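Local coordinates for protein cellulosomal scaffoldin (Bacteroides cellulosolvens, PDB 1TYJ) that probably binds a dockerin module through its type-II cohesin domain, a beta sandwich, and so helps to assemble the bacterial cellulosome, at residues Y33-Y39 against Q83-G89; T41-W47 against T114-E120; Y55-M60 against D75-L81; G125-F131 against V161-I167. Numbering follows the deposited sequence.

Contact 1 of 4, residues Y33-Y39 against Q83-G89; sequences YQFNIKY and QGVLNFG
Strands 33-38 and 85-89 run antiparallel, their axes 4.7 Å apart at closest and 175° between N-to-C directions. Gln83 O accepts a bond from Lys38 NZ (2.9 Å), which reaches Gly84 O (3.2 Å). Gly84, left-handed (phi 63°, psi 43°), accepts Tyr39 N at its O (3.0 Å) and lays its CA over the Tyr39 ring, 3.9 Å from the centroid; an ideal CB would clash with Tyr39 O. Together with Val85 it faces Asn80 as a G1 beta bulge. Val85 pairs with Lys38 without hydrogen bonds. Leu86 N and O bond to Ile37 O and N, each 2.8 Å, and Leu86 CG meets Tyr39 CE2 at 3.9 Å. Asn87 sits opposite Asn36 (CA-CA 4.5 Å); its ND2 donates to a water (2.8 Å) that also accepts weakly from Gln34 NE2 (2.6 Å), and Asn87 OD1 takes a weak bond from Gln34 NE2 (3.3 Å). Phe88, chi1 p, accepts from Phe35 N at O (2.8 Å) and donates from N to Phe35 O (3.1 Å). The edge of the Phe35 ring (chi1 m) points at the face of Phe88, offset, centroids 5.9 Å apart, planes at 88°, while Tyr33 OH lies 3.3 Å from Phe88 CD1. Gly89 faces Gln34 (CA-CA 4.0 Å). Tyr33, Phe35 and Phe88, facing Val110 and Ala111 of strand 108-117, form an aromatic cluster in the core between the sheets of the cohesin beta sandwich.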
# COMPACT_ATOMS: atom_id res chain seq x y z
N TYR A 33 -8.40 1.94 -4.20
CA TYR A 33 -7.04 1.95 -4.80
C TYR A 33 -6.66 0.56 -5.21
O TYR A 33 -7.26 -0.44 -4.76
CB TYR A 33 -5.97 2.46 -3.79
CG TYR A 33 -5.72 1.44 -2.69
CD1 TYR A 33 -4.73 0.47 -2.83
CD2 TYR A 33 -6.54 1.38 -1.55
CE1 TYR A 33 -4.54 -0.55 -1.88
CE2 TYR A 33 -6.35 0.37 -0.57
CZ TYR A 33 -5.36 -0.60 -0.76
OH TYR A 33 -5.14 -1.58 0.18
N GLN A 34 -5.63 0.49 -6.04
CA GLN A 34 -4.89 -0.76 -6.26
C GLN A 34 -3.42 -0.38 -6.35
O GLN A 34 -3.07 0.61 -7.03
CB GLN A 34 -5.34 -1.45 -7.56
CG GLN A 34 -4.78 -2.87 -7.63
CD GLN A 34 -5.26 -3.64 -8.82
OE1 GLN A 34 -6.43 -3.64 -9.13
NE2 GLN A 34 -4.34 -4.34 -9.48
N PHE A 35 -2.57 -1.17 -5.70
CA PHE A 35 -1.11 -0.93 -5.69
C PHE A 35 -0.34 -2.14 -6.19
O PHE A 35 -0.75 -3.27 -5.91
CB PHE A 35 -0.60 -0.64 -4.28
CG PHE A 35 -1.14 0.61 -3.65
CD1 PHE A 35 -1.39 0.65 -2.27
CD2 PHE A 35 -1.43 1.77 -4.42
CE1 PHE A 35 -1.84 1.79 -1.67
CE2 PHE A 35 -1.91 2.92 -3.81
CZ PHE A 35 -2.11 2.94 -2.44
N ASN A 36 0.76 -1.88 -6.92
CA ASN A 36 1.75 -2.89 -7.23
C ASN A 36 3.05 -2.39 -6.59
O ASN A 36 3.54 -1.29 -6.94
CB ASN A 36 1.92 -3.02 -8.74
CG ASN A 36 2.72 -4.26 -9.10
OD1 ASN A 36 3.92 -4.19 -9.44
ND2 ASN A 36 2.08 -5.41 -8.95
N ILE A 37 3.59 -3.16 -5.64
CA ILE A 37 4.75 -2.73 -4.81
C ILE A 37 5.86 -3.75 -4.88
O ILE A 37 5.63 -4.95 -4.75
CB ILE A 37 4.33 -2.50 -3.34
CG1 ILE A 37 3.28 -1.40 -3.27
CG2 ILE A 37 5.56 -2.25 -2.43
CD1 ILE A 37 2.71 -1.15 -1.83
N LYS A 38 7.08 -3.28 -5.12
CA LYS A 38 8.22 -4.20 -5.22
C LYS A 38 9.07 -4.05 -3.97
O LYS A 38 9.21 -2.95 -3.44
CB LYS A 38 9.00 -3.87 -6.51
CG LYS A 38 10.29 -4.61 -6.70
CD LYS A 38 10.08 -5.73 -7.69
CE LYS A 38 11.17 -6.76 -7.60
NZ LYS A 38 11.35 -7.33 -6.23
N TYR A 39 9.60 -5.15 -3.47
CA TYR A 39 10.53 -5.09 -2.36
C TYR A 39 11.66 -6.07 -2.62
O TYR A 39 11.57 -6.91 -3.53
CB TYR A 39 9.80 -5.40 -1.01
CG TYR A 39 9.27 -6.84 -0.96
CD1 TYR A 39 10.02 -7.84 -0.35
CD2 TYR A 39 8.01 -7.19 -1.53
CE1 TYR A 39 9.59 -9.17 -0.33
CE2 TYR A 39 7.59 -8.48 -1.55
CZ TYR A 39 8.36 -9.47 -0.92
OH TYR A 39 7.93 -10.77 -0.91
N GLN A 83 8.99 -13.16 -6.55
CA GLN A 83 9.59 -12.09 -7.37
C GLN A 83 9.58 -10.75 -6.62
O GLN A 83 9.91 -9.71 -7.19
CB GLN A 83 8.84 -11.96 -8.70
CG GLN A 83 8.99 -13.23 -9.54
CD GLN A 83 8.37 -13.13 -10.93
OE1 GLN A 83 7.89 -12.07 -11.35
NE2 GLN A 83 8.39 -14.26 -11.66
N GLY A 84 9.23 -10.82 -5.34
CA GLY A 84 9.18 -9.65 -4.48
C GLY A 84 8.15 -8.65 -4.95
O GLY A 84 8.40 -7.42 -4.94
N VAL A 85 6.97 -9.16 -5.34
CA VAL A 85 5.89 -8.27 -5.78
C VAL A 85 4.64 -8.43 -4.91
O VAL A 85 4.17 -9.54 -4.72
CB VAL A 85 5.52 -8.53 -7.25
CG1 VAL A 85 4.32 -7.66 -7.67
CG2 VAL A 85 6.75 -8.25 -8.13
N LEU A 86 4.17 -7.31 -4.35
CA LEU A 86 2.88 -7.28 -3.68
C LEU A 86 1.88 -6.61 -4.61
O LEU A 86 2.18 -5.58 -5.18
CB LEU A 86 2.96 -6.47 -2.40
CG LEU A 86 3.94 -7.01 -1.34
CD1 LEU A 86 4.15 -5.98 -0.25
CD2 LEU A 86 3.44 -8.34 -0.78
N ASN A 87 0.67 -7.15 -4.73
CA ASN A 87 -0.35 -6.50 -5.57
C ASN A 87 -1.66 -6.65 -4.80
O ASN A 87 -2.08 -7.80 -4.51
CB ASN A 87 -0.48 -7.19 -6.91
CG ASN A 87 -1.46 -6.48 -7.87
OD1 ASN A 87 -1.61 -5.27 -7.86
ND2 ASN A 87 -2.11 -7.23 -8.70
N PHE A 88 -2.26 -5.53 -4.42
CA PHE A 88 -3.47 -5.61 -3.62
C PHE A 88 -4.26 -4.33 -3.76
O PHE A 88 -3.77 -3.31 -4.26
CB PHE A 88 -3.12 -5.85 -2.13
CG PHE A 88 -2.21 -4.77 -1.53
CD1 PHE A 88 -2.77 -3.69 -0.79
CD2 PHE A 88 -0.81 -4.82 -1.71
CE1 PHE A 88 -1.96 -2.70 -0.24
CE2 PHE A 88 0.01 -3.82 -1.18
CZ PHE A 88 -0.55 -2.76 -0.44
N GLY A 89 -5.50 -4.36 -3.30
CA GLY A 89 -6.32 -3.17 -3.43
C GLY A 89 -7.55 -3.31 -2.55
O GLY A 89 -7.87 -4.42 -2.07
O HOH W 1 -3.41 -6.32 -10.95

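Contact 2 of 4, residues T41-W47 against T114-E120; sequences TTYLQPW and TFKVIKE
Leu44 (chi1 m, chi2 t) pushes its CD2 into a hollow between Phe115 CB at 3.8 Å and Val117 CG2 at 4.1 Å, and Pro46 CG adds a second bump against Phe115 CE2 (4.0 Å). These residues share the inward face of antiparallel strands 44-47 and 114-117, whose directions differ by 138° and whose axes come within 4.2 Å. The twisted ladder pairs Leu44 with Val117, Gln45 with Lys116 and Pro46 with Phe115. Gln45 N bonds to Lys116 O (2.9 Å), Lys116 N to Gln45 O (2.8 Å) and Trp47 N to Thr114 O (2.8 Å). The ladder belongs to one sheet of the cohesin sandwich, and Leu128 of the other sheet meets both Leu44 and Phe115. On the outward face Lys116 (chi1 and chi2 t, chi3 m, chi4 t) bends over the Trp47 indole (chi1 t): CE stands 3.6 Å from the centroid of the six-membered ring, 10° off its normal, and NZ 3.8 Å from that centroid makes a cation-pi contact. Trp47 NE1 turns to Asp52. Ile118 N bonds to Tyr43 O (2.8 Å), and Ile118 CG2 rests 3.9 Å from Gln45 CB. The Tyr43 ring presents its edge to the backbone of Lys119 and Glu120.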
# COMPACT_ATOMS: atom_id res chain seq x y z
N THR A 41 13.61 -9.20 -1.86
CA THR A 41 13.44 -10.48 -1.15
C THR A 41 14.70 -10.98 -0.44
O THR A 41 14.63 -11.90 0.38
CB THR A 41 12.97 -11.61 -2.11
OG1 THR A 41 13.97 -11.87 -3.09
CG2 THR A 41 11.65 -11.26 -2.79
N THR A 42 15.86 -10.39 -0.73
CA THR A 42 17.09 -10.74 -0.02
C THR A 42 17.03 -10.27 1.44
O THR A 42 17.55 -10.94 2.32
CB THR A 42 18.29 -10.10 -0.73
OG1 THR A 42 18.36 -10.63 -2.06
CG2 THR A 42 19.63 -10.36 -0.00
N TYR A 43 16.37 -9.13 1.69
CA TYR A 43 16.43 -8.51 3.01
C TYR A 43 15.14 -8.54 3.78
O TYR A 43 15.16 -8.41 5.00
CB TYR A 43 16.90 -7.05 2.91
CG TYR A 43 18.28 -6.96 2.29
CD1 TYR A 43 18.45 -6.62 0.95
CD2 TYR A 43 19.41 -7.26 3.06
CE1 TYR A 43 19.74 -6.56 0.38
CE2 TYR A 43 20.68 -7.21 2.51
CZ TYR A 43 20.83 -6.86 1.17
OH TYR A 43 22.10 -6.81 0.64
N LEU A 44 14.01 -8.65 3.07
CA LEU A 44 12.69 -8.41 3.68
C LEU A 44 11.70 -9.52 3.35
O LEU A 44 11.66 -10.04 2.23
CB LEU A 44 12.10 -7.07 3.15
CG LEU A 44 12.92 -5.84 3.56
CD1 LEU A 44 12.43 -4.68 2.74
CD2 LEU A 44 12.74 -5.52 5.08
N GLN A 45 10.86 -9.82 4.34
CA GLN A 45 9.79 -10.80 4.21
C GLN A 45 8.47 -10.20 4.71
O GLN A 45 8.31 -9.94 5.92
CB GLN A 45 10.16 -12.05 5.01
CG GLN A 45 9.11 -13.15 4.93
CD GLN A 45 9.51 -14.39 5.69
OE1 GLN A 45 9.51 -15.48 5.12
NE2 GLN A 45 9.83 -14.24 6.96
N PRO A 46 7.49 -9.98 3.80
CA PRO A 46 6.22 -9.42 4.26
C PRO A 46 5.61 -10.30 5.37
O PRO A 46 5.60 -11.53 5.24
CB PRO A 46 5.34 -9.43 3.00
CG PRO A 46 6.36 -9.38 1.83
CD PRO A 46 7.51 -10.23 2.34
N TRP A 47 5.07 -9.66 6.40
CA TRP A 47 4.71 -10.34 7.65
C TRP A 47 3.33 -9.96 8.08
O TRP A 47 3.01 -8.78 8.22
CB TRP A 47 5.72 -9.96 8.75
CG TRP A 47 5.65 -10.96 9.88
CD1 TRP A 47 4.97 -10.82 11.04
CD2 TRP A 47 6.26 -12.23 9.89
NE1 TRP A 47 5.15 -11.95 11.81
CE2 TRP A 47 5.94 -12.83 11.12
CE3 TRP A 47 7.08 -12.91 8.99
CZ2 TRP A 47 6.39 -14.12 11.47
CZ3 TRP A 47 7.52 -14.20 9.32
CH2 TRP A 47 7.18 -14.79 10.56
N THR A 114 3.77 -4.65 6.88
CA THR A 114 4.91 -4.91 7.76
C THR A 114 5.80 -5.94 7.10
O THR A 114 5.30 -6.91 6.48
CB THR A 114 4.40 -5.45 9.14
OG1 THR A 114 3.54 -4.47 9.74
CG2 THR A 114 5.54 -5.76 10.12
N PHE A 115 7.12 -5.74 7.24
CA PHE A 115 8.14 -6.66 6.77
C PHE A 115 9.00 -7.11 7.95
O PHE A 115 9.29 -6.30 8.84
CB PHE A 115 9.07 -5.95 5.79
CG PHE A 115 8.40 -5.41 4.56
CD1 PHE A 115 7.87 -4.12 4.54
CD2 PHE A 115 8.35 -6.17 3.39
CE1 PHE A 115 7.27 -3.60 3.36
CE2 PHE A 115 7.75 -5.67 2.24
CZ PHE A 115 7.23 -4.38 2.22
N LYS A 116 9.37 -8.39 7.97
CA LYS A 116 10.39 -8.86 8.89
C LYS A 116 11.73 -8.75 8.17
O LYS A 116 11.85 -9.12 7.00
CB LYS A 116 10.12 -10.30 9.38
CG LYS A 116 11.25 -10.90 10.24
CD LYS A 116 11.05 -12.39 10.53
CE LYS A 116 9.97 -12.62 11.57
NZ LYS A 116 9.97 -14.06 12.03
N VAL A 117 12.72 -8.23 8.88
CA VAL A 117 14.07 -8.14 8.32
C VAL A 117 14.75 -9.50 8.46
O VAL A 117 14.89 -10.01 9.57
CB VAL A 117 14.88 -7.06 9.06
CG1 VAL A 117 16.30 -7.02 8.51
CG2 VAL A 117 14.14 -5.70 8.95
N ILE A 118 15.15 -10.05 7.32
CA ILE A 118 15.73 -11.42 7.26
C ILE A 118 17.22 -11.51 6.94
O ILE A 118 17.79 -12.60 6.98
CB ILE A 118 14.93 -12.36 6.32
CG1 ILE A 118 14.94 -11.82 4.88
CG2 ILE A 118 13.51 -12.50 6.87
CD1 ILE A 118 14.68 -12.87 3.81
N LYS A 119 17.85 -10.36 6.64
CA LYS A 119 19.29 -10.31 6.46
C LYS A 119 19.74 -8.93 6.84
O LYS A 119 19.00 -7.97 6.62
CB LYS A 119 19.66 -10.58 5.00
CG LYS A 119 21.15 -10.69 4.72
CD LYS A 119 21.33 -11.09 3.28
CE LYS A 119 22.76 -10.98 2.81
NZ LYS A 119 23.48 -12.11 3.32
N GLU A 120 20.95 -8.81 7.41
CA GLU A 120 21.49 -7.51 7.79
C GLU A 120 21.43 -6.48 6.64
O GLU A 120 21.89 -6.74 5.52
CB GLU A 120 22.92 -7.67 8.30
CG GLU A 120 23.55 -6.36 8.81
CD GLU A 120 25.00 -6.53 9.25
OE1 GLU A 120 25.39 -7.65 9.68
OE2 GLU A 120 25.75 -5.54 9.18
O HOH W 2 10.63 -15.76 9.97
O HOH W 3 1.58 -6.63 7.04

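Contact 3 of 4, residues Y55-M60 against D75-L81; sequences YTDSTM and DMSKHNL. With MOH (methanol), chain G.
Hydrogen bonds place loop 55-60 on segment 75-81. Thr56 to Thr59 form a type I turn, closed by Thr59 N to Thr56 O (3.2 Å) and braced by Thr56 N to Thr59 OG1 (2.9 Å). Asp57 faces His79 (CA-CA 4.5 Å): its O accepts His79 N (2.8 Å), and with chi1 m its OD1 accepts Leu81 N (2.9 Å). Ser77 OG, chi1 p, donates to Ser58 O (2.7 Å). A weak bond from His79 ND1 (chi1 m) to Thr56 O (3.4 Å) runs beneath the turn.

Apolar and ring contacts flank this network. Leu81 CD1 lies 4.0 Å from Tyr55 CB, and the rings of Tyr55 and His79 are inclined by 27° but slid apart, centroids 5.8 Å from each other.

The Met60 thioether side chain makes van der Waals contacts with oxygens: its SD is 3.5 Å from Met76 O and its CG 3.7 Å from Asp75 OD2, which is bonded to Tyr63.

A methanol, probably from crystallisation, accepts from Met60 N at its O (2.9 Å).

The arrangement is a beta turn in the surface loop that links strands 53-54 and 62-63 of one sandwich sheet, hydrogen-bonded to the end of strand 73-77, of the other sheet, and the residues after it.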
# COMPACT_ATOMS: atom_id res chain seq x y z
N TYR A 55 3.47 -13.56 5.07
CA TYR A 55 2.45 -13.57 4.03
C TYR A 55 2.60 -14.78 3.14
O TYR A 55 3.75 -15.21 2.84
CB TYR A 55 2.64 -12.40 3.06
CG TYR A 55 2.15 -11.03 3.48
CD1 TYR A 55 2.06 -10.64 4.82
CD2 TYR A 55 1.85 -10.06 2.50
CE1 TYR A 55 1.65 -9.34 5.18
CE2 TYR A 55 1.44 -8.78 2.86
CZ TYR A 55 1.34 -8.42 4.19
OH TYR A 55 0.97 -7.15 4.52
N THR A 56 1.46 -15.24 2.62
CA THR A 56 1.47 -16.02 1.38
C THR A 56 1.05 -15.09 0.24
O THR A 56 0.76 -13.90 0.46
CB THR A 56 0.46 -17.19 1.45
OG1 THR A 56 -0.87 -16.66 1.51
CG2 THR A 56 0.77 -18.07 2.69
N ASP A 57 0.96 -15.63 -0.97
CA ASP A 57 0.56 -14.85 -2.12
C ASP A 57 -0.88 -14.33 -2.03
O ASP A 57 -1.26 -13.48 -2.84
CB ASP A 57 0.74 -15.64 -3.43
CG ASP A 57 2.17 -15.61 -3.96
OD1 ASP A 57 2.92 -14.67 -3.60
OD2 ASP A 57 2.53 -16.49 -4.79
N SER A 58 -1.69 -14.79 -1.07
CA SER A 58 -3.07 -14.30 -1.00
C SER A 58 -3.32 -13.33 0.19
O SER A 58 -4.43 -12.84 0.35
CB SER A 58 -4.03 -15.50 -0.87
OG SER A 58 -3.71 -16.27 0.29
N THR A 59 -2.29 -13.07 1.00
CA THR A 59 -2.47 -12.33 2.26
C THR A 59 -2.80 -10.86 2.03
O THR A 59 -2.04 -10.14 1.38
CB THR A 59 -1.21 -12.43 3.14
OG1 THR A 59 -0.92 -13.82 3.38
CG2 THR A 59 -1.47 -11.73 4.47
N MET A 60 -3.91 -10.38 2.60
CA MET A 60 -4.23 -8.96 2.52
C MET A 60 -3.41 -8.18 3.55
O MET A 60 -3.36 -8.57 4.74
CB MET A 60 -5.71 -8.73 2.83
CG MET A 60 -6.17 -7.31 2.56
SD MET A 60 -6.13 -6.90 0.78
CE MET A 60 -6.38 -5.10 0.88
N ASP A 75 -11.84 -6.35 -0.99
CA ASP A 75 -10.38 -6.45 -0.97
C ASP A 75 -9.91 -7.37 -2.11
O ASP A 75 -10.64 -8.28 -2.52
CB ASP A 75 -9.89 -7.14 0.32
CG ASP A 75 -10.02 -6.29 1.55
OD1 ASP A 75 -10.26 -5.08 1.45
OD2 ASP A 75 -9.89 -6.88 2.65
N MET A 76 -8.69 -7.15 -2.59
CA MET A 76 -8.01 -8.02 -3.55
C MET A 76 -6.58 -8.12 -3.07
O MET A 76 -6.00 -7.12 -2.69
CB MET A 76 -8.07 -7.40 -4.98
CG MET A 76 -6.77 -6.78 -5.50
SD MET A 76 -5.50 -7.99 -6.05
CE MET A 76 -4.67 -6.88 -7.18
N SER A 77 -6.01 -9.33 -3.07
CA SER A 77 -4.58 -9.52 -2.73
C SER A 77 -4.09 -10.75 -3.45
O SER A 77 -4.58 -11.86 -3.20
CB SER A 77 -4.32 -9.58 -1.20
OG SER A 77 -5.25 -10.43 -0.49
N LYS A 78 -3.15 -10.53 -4.36
CA LYS A 78 -2.68 -11.58 -5.26
C LYS A 78 -1.25 -11.22 -5.67
O LYS A 78 -1.00 -10.54 -6.68
CB LYS A 78 -3.66 -11.73 -6.44
CG LYS A 78 -3.44 -12.98 -7.36
CD LYS A 78 -4.44 -12.89 -8.54
CE LYS A 78 -4.64 -14.18 -9.32
NZ LYS A 78 -5.31 -15.33 -8.58
N HIS A 79 -0.33 -11.69 -4.83
CA HIS A 79 1.10 -11.33 -4.90
C HIS A 79 1.91 -12.29 -5.76
O HIS A 79 1.43 -13.33 -6.22
CB HIS A 79 1.68 -11.28 -3.49
CG HIS A 79 0.82 -10.50 -2.53
ND1 HIS A 79 0.40 -10.98 -1.30
CD2 HIS A 79 0.31 -9.24 -2.64
CE1 HIS A 79 -0.32 -10.04 -0.69
NE2 HIS A 79 -0.41 -8.99 -1.49
N ASN A 80 3.17 -11.91 -5.95
CA ASN A 80 4.16 -12.86 -6.41
C ASN A 80 5.38 -12.71 -5.52
O ASN A 80 6.33 -12.00 -5.85
CB ASN A 80 4.48 -12.64 -7.88
CG ASN A 80 5.37 -13.73 -8.42
OD1 ASN A 80 5.94 -14.51 -7.67
ND2 ASN A 80 5.53 -13.76 -9.73
N LEU A 81 5.32 -13.31 -4.32
CA LEU A 81 6.37 -13.08 -3.35
C LEU A 81 7.71 -13.61 -3.83
O LEU A 81 8.76 -13.09 -3.42
CB LEU A 81 6.05 -13.68 -1.99
CG LEU A 81 4.70 -13.23 -1.38
CD1 LEU A 81 4.35 -14.07 -0.18
CD2 LEU A 81 4.71 -11.73 -1.05
C MOH G . -5.85 -13.26 4.68
O MOH G . -5.92 -12.21 3.66

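Contact 4 of 4, residues G125-F131 against V161-I167; sequences GIKLATF and VVQPGLI
This is a short, interrupted antiparallel pairing between strand 126-131, which is broken in the middle, and the segment leading into strand 166-169 near the C-terminus. The end-to-end directions lie 155° apart. Regular pairing is confined to one end: Ile126 N donates to Ile167 O (3.0 Å) and Ile167 N to Ile126 O (2.9 Å), then Lys127 faces Leu166 with CA atoms 4.3 Å apart. Gly125 (phi 80°, psi 169°) brings its CA within 3.0 Å of Ile167 O, where an ideal CB would clash. Leu128 N still reaches Gly165 O (3.0 Å), but Leu128 adopts a helical conformation (phi -64°, psi -41°) and the backbones separate to 6.1 Å between the CA atoms of Ala129 and Pro164. A water fills the gap, donating to Ala129 O (2.9 Å) and Pro164 O (2.8 Å). Farther on, the Gln163 amide, with chi1 and chi2 both m, substitutes for a backbone partner: its OE1 accepts Phe131 N (2.8 Å) and its NE2 donates to Phe131 O (3.0 Å). Apolar contacts follow the same line, with Ile126 CG1 on Ile167 CG1 (3.7 Å), Leu128 CD1 on Ile167 CD1 (3.9 Å), and Phe131 CD1 near both Val161 CG1 (3.7 Å) and Pro164 CD (3.8 Å). Phe131 and Pro164 also touch strands 2-7 and 17-25 of the facing sheet, while Thr130 bonds through its backbone to Lys38 of neighbouring strand 30-38.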
# COMPACT_ATOMS: atom_id res chain seq x y z
N GLY A 125 21.96 1.56 3.47
CA GLY A 125 20.49 1.39 3.48
C GLY A 125 19.94 0.76 2.21
O GLY A 125 20.66 0.57 1.21
N ILE A 126 18.67 0.38 2.27
CA ILE A 126 17.92 0.00 1.09
C ILE A 126 16.57 0.72 1.12
O ILE A 126 16.06 1.06 2.18
CB ILE A 126 17.67 -1.53 1.02
CG1 ILE A 126 16.77 -2.01 2.18
CG2 ILE A 126 18.99 -2.32 1.05
CD1 ILE A 126 16.27 -3.48 2.01
N LYS A 127 16.03 0.98 -0.06
CA LYS A 127 14.65 1.47 -0.19
C LYS A 127 13.75 0.42 0.47
O LYS A 127 13.87 -0.78 0.21
CB LYS A 127 14.30 1.64 -1.67
CG LYS A 127 15.00 2.82 -2.33
CD LYS A 127 14.79 2.69 -3.85
CE LYS A 127 15.37 3.87 -4.63
NZ LYS A 127 15.03 3.73 -6.09
N LEU A 128 12.83 0.85 1.32
CA LEU A 128 11.97 -0.19 1.94
C LEU A 128 11.11 -0.91 0.88
O LEU A 128 10.92 -2.15 0.93
CB LEU A 128 11.09 0.43 3.01
CG LEU A 128 10.17 -0.56 3.75
CD1 LEU A 128 10.98 -1.73 4.34
CD2 LEU A 128 9.38 0.16 4.86
N ALA A 129 10.59 -0.13 -0.05
CA ALA A 129 9.80 -0.67 -1.16
C ALA A 129 9.70 0.39 -2.23
O ALA A 129 10.02 1.56 -1.97
CB ALA A 129 8.40 -1.09 -0.67
N THR A 130 9.22 -0.01 -3.40
CA THR A 130 8.93 0.92 -4.48
C THR A 130 7.53 0.65 -5.06
O THR A 130 7.12 -0.50 -5.19
CB THR A 130 10.01 0.79 -5.61
OG1 THR A 130 9.97 -0.52 -6.17
CG2 THR A 130 11.42 1.07 -5.07
N PHE A 131 6.80 1.71 -5.42
CA PHE A 131 5.59 1.52 -6.20
C PHE A 131 6.02 1.46 -7.68
O PHE A 131 6.65 2.41 -8.18
CB PHE A 131 4.66 2.72 -6.00
CG PHE A 131 4.08 2.83 -4.61
CD1 PHE A 131 4.72 3.60 -3.64
CD2 PHE A 131 2.86 2.24 -4.30
CE1 PHE A 131 4.17 3.76 -2.33
CE2 PHE A 131 2.28 2.38 -3.00
CZ PHE A 131 2.94 3.13 -2.02
N VAL A 161 3.10 10.03 -6.98
CA VAL A 161 3.43 8.95 -6.04
C VAL A 161 4.78 9.28 -5.42
O VAL A 161 5.79 9.34 -6.13
CB VAL A 161 3.45 7.58 -6.77
CG1 VAL A 161 3.93 6.43 -5.85
CG2 VAL A 161 2.08 7.28 -7.37
N VAL A 162 4.80 9.49 -4.11
CA VAL A 162 6.06 9.76 -3.41
C VAL A 162 6.65 8.43 -2.96
O VAL A 162 6.06 7.73 -2.14
CB VAL A 162 5.88 10.69 -2.23
CG1 VAL A 162 7.27 11.04 -1.57
CG2 VAL A 162 5.12 11.99 -2.69
N GLN A 163 7.79 8.06 -3.52
CA GLN A 163 8.36 6.72 -3.27
C GLN A 163 8.83 6.59 -1.82
O GLN A 163 9.32 7.56 -1.25
CB GLN A 163 9.53 6.46 -4.26
CG GLN A 163 9.11 6.32 -5.74
CD GLN A 163 8.26 5.06 -6.01
OE1 GLN A 163 8.30 4.08 -5.23
NE2 GLN A 163 7.50 5.09 -7.10
N PRO A 164 8.68 5.40 -1.20
CA PRO A 164 9.17 5.21 0.16
C PRO A 164 10.65 5.50 0.38
O PRO A 164 11.50 5.42 -0.57
CB PRO A 164 8.91 3.72 0.42
CG PRO A 164 7.68 3.40 -0.47
CD PRO A 164 8.01 4.20 -1.74
N GLY A 165 10.96 5.85 1.62
CA GLY A 165 12.36 6.08 1.99
C GLY A 165 13.12 4.82 2.38
O GLY A 165 12.68 3.68 2.14
N LEU A 166 14.32 5.06 2.93
CA LEU A 166 15.24 3.98 3.22
C LEU A 166 15.13 3.42 4.63
O LEU A 166 14.66 4.09 5.56
CB LEU A 166 16.68 4.47 3.01
CG LEU A 166 17.03 5.18 1.71
CD1 LEU A 166 18.58 5.24 1.58
CD2 LEU A 166 16.44 4.65 0.49
N ILE A 167 15.62 2.20 4.79
CA ILE A 167 15.87 1.63 6.10
C ILE A 167 17.37 1.31 6.19
O ILE A 167 18.06 1.13 5.16
CB ILE A 167 15.00 0.34 6.35
CG1 ILE A 167 15.24 -0.71 5.25
CG2 ILE A 167 13.52 0.76 6.47
CD1 ILE A 167 14.69 -2.14 5.59
O HOH W 4 11.48 3.85 -2.90

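In the fold
Contacts 1 and 4 lie in one sheet of the sandwich, centres 13 Å apart, joined where strand 30-38 pairs with strand 126-131; Lys38 N lies 2.8 Å from Thr130 O. Contact 3 reaches the same sheet through strand 73-77, with its centre 9 Å from that of contact 1, whereas contact 2 belongs to the facing sheet. Tyr39 and Phe115 pack between contacts 1 and 2, and Leu44 meets Leu128 between contacts 2 and 4. Along the chain, contact 3 is nested within the loops closed by contacts 1 and 2, which cross each other, and contact 4 follows. With crossing contacts 1 and 2 in different sheets, strands distant in sequence pair in both sheets of the one cohesin module.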